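Local coordinates for effector protein HopAB2 (Pseudomonas syringae pv. tomato, PDB 3HGL) that is recognised by the tomato resistance protein Pto through this helical domain, eliciting immunity, and acts in susceptible plants as a virulence factor that suppresses programmed cell death, at residues A21-T26 with G73-A78; H59-S62 with L67-E70. All coordinates share one frame; numbering follows the deposited sequence.

Interaction 1 of 2, residues A21-T26 with G73-A78; sequences ADISHT and GALRRA
I23, in the first turn of helix 23-35, meets L75 and A78 of helix 66-80, and the residue just before it, D22, sets where that first turn begins. D22 is the N-cap: its OD1 accepts from the backbone N of S24 at 3.1 Å, the amide coming from well above the carboxylate plane. The same OD1 takes the hydroxyl of S24, with OG 2.7 Å away on the syn side, one oxygen thus holding two donors. A short acidic side chain suits this place because it can fold back over an N-H that has no helical carbonyl to bind.

I23 then spreads two branches over the other helix. CG1 stands between the backbone N and the carbonyl carbon (chi1 55°), and from there the chain extends to lay CD1 3.9 Å from CB of A78. The other branch, CG2, lies 4.1 Å from CD2 of L75. This is apolar helix-to-helix contact within a small bundle of five helices, the part of the effector that binds Pto; V13 of helix 5-18 also touches L75 and A78.

S24 points away from this face, and T26, three residues after I23, returns to it. With CG2 anti to its backbone N (chi1 -50° for OG1), T26 puts that methyl 4.1 Å from CD1 of L75, the two side chains crossing at about a right angle. Threonine serves two surroundings here: the methyl packs on leucine while OG1 hydrogen-bonds E45, whose carboxylate also binds H25.

Interaction 2 of 2, residues H59-S62 with L67-E70; sequences HGIS and LAIE
A68 receives I61 and the backbone of S62 on a single methyl group. L67, just before it on helix 66-80, directs its side chain elsewhere, onto H8 of helix 5-18 and onto F53. The small CB of A68 points at the incoming loop and lets the chain after helix 56-59 come close: CG2 of I61 sits 3.6 Å from it, and the carbonyl O of S62 3.7 Å. I61 presents that branch because CG2 is anti to the backbone N, while CG1, beside the N (chi1 -60°), leads the rest of the side chain off. The beta-branched isoleucine fits an extended backbone and also touches L30 and A33 of helix 23-35. Just before it, G60 ends helix 56-59 with a positive phi of 79°, easily adopted by glycine, and the chain turns there, I61 following with its side chain toward A68.

I69 faces more to the side, and its side chain, like that of A68, touches M34, whereas E70 lies against helix 5-18. Between the two segments the contact is made by methyl groups and one carbonyl oxygen, so its hold comes from close fit and burial of apolar surface, with no directional bond between the segments to fix the angle of approach.

In the fold
Helix 66-80 is common to both contacts: interaction 2 uses its first half and interaction 1 its second. Their centres lie about 14 Å apart, on opposite sides of the centre of the chain. In sequence, interaction 1 joins distant parts, the start of helix 23-35 and the last helix, with helices 43-52 and 56-59 coming between; interaction 2 is local and falls within that span, tying the link between the last two helices to the start of helix 66-80. The last helix is thus packed against the start of helix 23-35 through its second half and against its own lead-in through its first, with M34 of helix 23-35 also touching the first half, within the compact helical domain recognised by Pto.

Interaction 1 of 2, residues A21-T26 with G73-A78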
loop_
_atom_site.group_PDB
_atom_site.type_symbol
_atom_site.label_atom_id
_atom_site.label_comp_id
_atom_site.label_asym_id
_atom_site.label_seq_id
_atom_site.Cartn_x
_atom_site.Cartn_y
_atom_site.Cartn_z
ATOM N N ALA A 21 -11.554 -2.108 -1.320
ATOM C CA ALA A 21 -10.599 -2.670 -0.370
ATOM C C ALA A 21 -10.841 -2.085 1.016
ATOM O O ALA A 21 -11.320 -0.959 1.149
ATOM C CB ALA A 21 -9.169 -2.371 -0.822
ATOM N N ASP A 22 -10.531 -2.861 2.050
ATOM C CA ASP A 22 -10.675 -2.397 3.428
ATOM C C ASP A 22 -9.321 -1.771 3.774
ATOM O O ASP A 22 -8.382 -2.473 4.156
ATOM C CB ASP A 22 -10.976 -3.588 4.346
ATOM C CG ASP A 22 -10.825 -3.252 5.818
ATOM O OD1 ASP A 22 -10.790 -2.053 6.166
ATOM O OD2 ASP A 22 -10.756 -4.197 6.636
ATOM N N ILE A 23 -9.213 -0.453 3.634
ATOM C CA ILE A 23 -7.935 0.198 3.886
ATOM C C ILE A 23 -7.376 0.081 5.298
ATOM O O ILE A 23 -6.183 0.316 5.504
ATOM C CB ILE A 23 -7.944 1.686 3.432
ATOM C CG1 ILE A 23 -9.090 2.449 4.087
ATOM C CG2 ILE A 23 -8.063 1.754 1.915
ATOM C CD1 ILE A 23 -9.016 3.952 3.836
ATOM N N SER A 24 -8.210 -0.280 6.272
ATOM C CA SER A 24 -7.691 -0.456 7.628
ATOM C C SER A 24 -6.844 -1.731 7.556
ATOM O O SER A 24 -5.780 -1.824 8.168
ATOM C CB SER A 24 -8.829 -0.608 8.660
ATOM O OG SER A 24 -9.549 -1.824 8.500
ATOM N N HIS A 25 -7.317 -2.701 6.780
ATOM C CA HIS A 25 -6.585 -3.952 6.595
ATOM C C HIS A 25 -5.338 -3.689 5.745
ATOM O O HIS A 25 -4.271 -4.247 5.993
ATOM C CB HIS A 25 -7.477 -5.002 5.913
ATOM C CG HIS A 25 -6.755 -6.263 5.535
ATOM N ND1 HIS A 25 -6.124 -6.426 4.321
ATOM C CD2 HIS A 25 -6.545 -7.411 6.224
ATOM C CE1 HIS A 25 -5.556 -7.618 4.275
ATOM N NE2 HIS A 25 -5.796 -8.236 5.417
ATOM N N THR A 26 -5.470 -2.823 4.747
ATOM C CA THR A 26 -4.331 -2.517 3.890
ATOM C C THR A 26 -3.220 -1.876 4.720
ATOM O O THR A 26 -2.044 -2.153 4.500
ATOM C CB THR A 26 -4.730 -1.577 2.737
ATOM O OG1 THR A 26 -5.894 -2.105 2.092
ATOM C CG2 THR A 26 -3.597 -1.475 1.710
ATOM N N GLY A 73 1.554 7.165 4.958
ATOM C CA GLY A 73 0.964 8.381 5.491
ATOM C C GLY A 73 -0.417 8.662 4.922
ATOM O O GLY A 73 -1.331 9.037 5.654
ATOM N N ALA A 74 -0.568 8.479 3.614
ATOM C CA ALA A 74 -1.845 8.710 2.948
ATOM C C ALA A 74 -2.919 7.762 3.481
ATOM O O ALA A 74 -4.073 8.160 3.654
ATOM C CB ALA A 74 -1.689 8.527 1.441
ATOM N N LEU A 75 -2.550 6.508 3.731
ATOM C CA LEU A 75 -3.517 5.541 4.248
ATOM C C LEU A 75 -3.947 5.895 5.668
ATOM O O LEU A 75 -5.125 5.800 6.010
ATOM C CB LEU A 75 -2.927 4.126 4.236
ATOM C CG LEU A 75 -2.832 3.439 2.869
ATOM C CD1 LEU A 75 -2.081 2.121 3.011
ATOM C CD2 LEU A 75 -4.232 3.204 2.315
ATOM N N ARG A 76 -2.985 6.304 6.488
ATOM C CA ARG A 76 -3.275 6.669 7.870
ATOM C C ARG A 76 -4.262 7.829 7.913
ATOM O O ARG A 76 -5.249 7.788 8.653
ATOM C CB ARG A 76 -1.992 7.056 8.610
ATOM C CG ARG A 76 -2.225 7.448 10.070
ATOM C CD ARG A 76 -0.930 7.774 10.806
ATOM N NE ARG A 76 -0.224 8.904 10.211
ATOM C CZ ARG A 76 0.895 8.798 9.503
ATOM N NH1 ARG A 76 1.446 7.606 9.301
ATOM N NH2 ARG A 76 1.462 9.883 8.992
ATOM N N ARG A 77 -3.994 8.867 7.126
ATOM C CA ARG A 77 -4.885 10.020 7.095
ATOM C C ARG A 77 -6.251 9.645 6.525
ATOM O O ARG A 77 -7.276 10.123 7.006
ATOM C CB ARG A 77 -4.269 11.158 6.275
ATOM C CG ARG A 77 -3.131 11.893 6.980
ATOM C CD ARG A 77 -2.682 13.111 6.171
ATOM N NE ARG A 77 -1.993 12.740 4.938
ATOM C CZ ARG A 77 -0.754 12.258 4.889
ATOM N NH1 ARG A 77 -0.060 12.087 6.008
ATOM N NH2 ARG A 77 -0.212 11.940 3.720
ATOM N N ALA A 78 -6.269 8.778 5.514
ATOM C CA ALA A 78 -7.530 8.359 4.906
ATOM C C ALA A 78 -8.443 7.661 5.914
ATOM O O ALA A 78 -9.637 7.954 5.994
ATOM C CB ALA A 78 -7.263 7.439 3.721
#

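Interaction 2 of 2, residues H59-S62 with L67-E70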
loop_
_atom_site.group_PDB
_atom_site.type_symbol
_atom_site.label_atom_id
_atom_site.label_comp_id
_atom_site.label_asym_id
_atom_site.label_seq_id
_atom_site.Cartn_x
_atom_site.Cartn_y
_atom_site.Cartn_z
ATOM N N HIS A 59 10.705 -9.000 -4.324
ATOM C CA HIS A 59 11.295 -8.222 -3.240
ATOM C C HIS A 59 10.405 -7.666 -2.135
ATOM O O HIS A 59 10.915 -7.233 -1.097
ATOM C CB HIS A 59 12.094 -7.066 -3.840
ATOM C CG HIS A 59 13.150 -7.506 -4.804
ATOM N ND1 HIS A 59 12.878 -7.810 -6.121
ATOM C CD2 HIS A 59 14.477 -7.722 -4.635
ATOM C CE1 HIS A 59 13.992 -8.193 -6.721
ATOM N NE2 HIS A 59 14.976 -8.148 -5.843
ATOM N N GLY A 60 9.095 -7.664 -2.344
ATOM C CA GLY A 60 8.204 -7.118 -1.336
ATOM C C GLY A 60 8.214 -5.604 -1.429
ATOM O O GLY A 60 8.458 -5.058 -2.506
ATOM N N ILE A 61 7.968 -4.926 -0.309
ATOM C CA ILE A 61 7.942 -3.464 -0.275
ATOM C C ILE A 61 8.924 -2.912 0.768
ATOM O O ILE A 61 8.809 -3.193 1.957
ATOM C CB ILE A 61 6.515 -2.965 0.039
ATOM C CG1 ILE A 61 5.543 -3.455 -1.044
ATOM C CG2 ILE A 61 6.493 -1.443 0.112
ATOM C CD1 ILE A 61 4.088 -3.116 -0.756
ATOM N N SER A 62 9.879 -2.111 0.309
ATOM C CA SER A 62 10.906 -1.544 1.181
ATOM C C SER A 62 10.440 -0.472 2.161
ATOM O O SER A 62 9.673 0.417 1.806
ATOM C CB SER A 62 12.038 -0.965 0.334
ATOM O OG SER A 62 12.938 -0.231 1.146
ATOM N N LEU A 67 7.750 5.874 -2.183
ATOM C CA LEU A 67 6.332 5.692 -2.468
ATOM C C LEU A 67 5.629 5.011 -1.294
ATOM O O LEU A 67 4.546 5.428 -0.888
ATOM C CB LEU A 67 6.145 4.863 -3.744
ATOM C CG LEU A 67 4.699 4.577 -4.174
ATOM C CD1 LEU A 67 3.944 5.891 -4.380
ATOM C CD2 LEU A 67 4.704 3.762 -5.466
ATOM N N ALA A 68 6.249 3.965 -0.755
ATOM C CA ALA A 68 5.679 3.232 0.380
ATOM C C ALA A 68 5.495 4.162 1.580
ATOM O O ALA A 68 4.460 4.135 2.252
ATOM C CB ALA A 68 6.585 2.067 0.762
ATOM N N ILE A 69 6.510 4.978 1.851
ATOM C CA ILE A 69 6.453 5.920 2.963
ATOM C C ILE A 69 5.279 6.881 2.794
ATOM O O ILE A 69 4.522 7.109 3.734
ATOM C CB ILE A 69 7.780 6.716 3.072
ATOM C CG1 ILE A 69 8.905 5.769 3.513
ATOM C CG2 ILE A 69 7.629 7.883 4.062
ATOM C CD1 ILE A 69 10.289 6.395 3.496
ATOM N N GLU A 70 5.121 7.439 1.595
ATOM C CA GLU A 70 4.017 8.360 1.335
ATOM C C GLU A 70 2.682 7.625 1.395
ATOM O O GLU A 70 1.680 8.166 1.865
ATOM C CB GLU A 70 4.179 9.022 -0.038
ATOM C CG GLU A 70 5.360 9.979 -0.137
ATOM C CD GLU A 70 5.336 11.058 0.940
ATOM O OE1 GLU A 70 4.241 11.558 1.272
ATOM O OE2 GLU A 70 6.418 11.415 1.447
#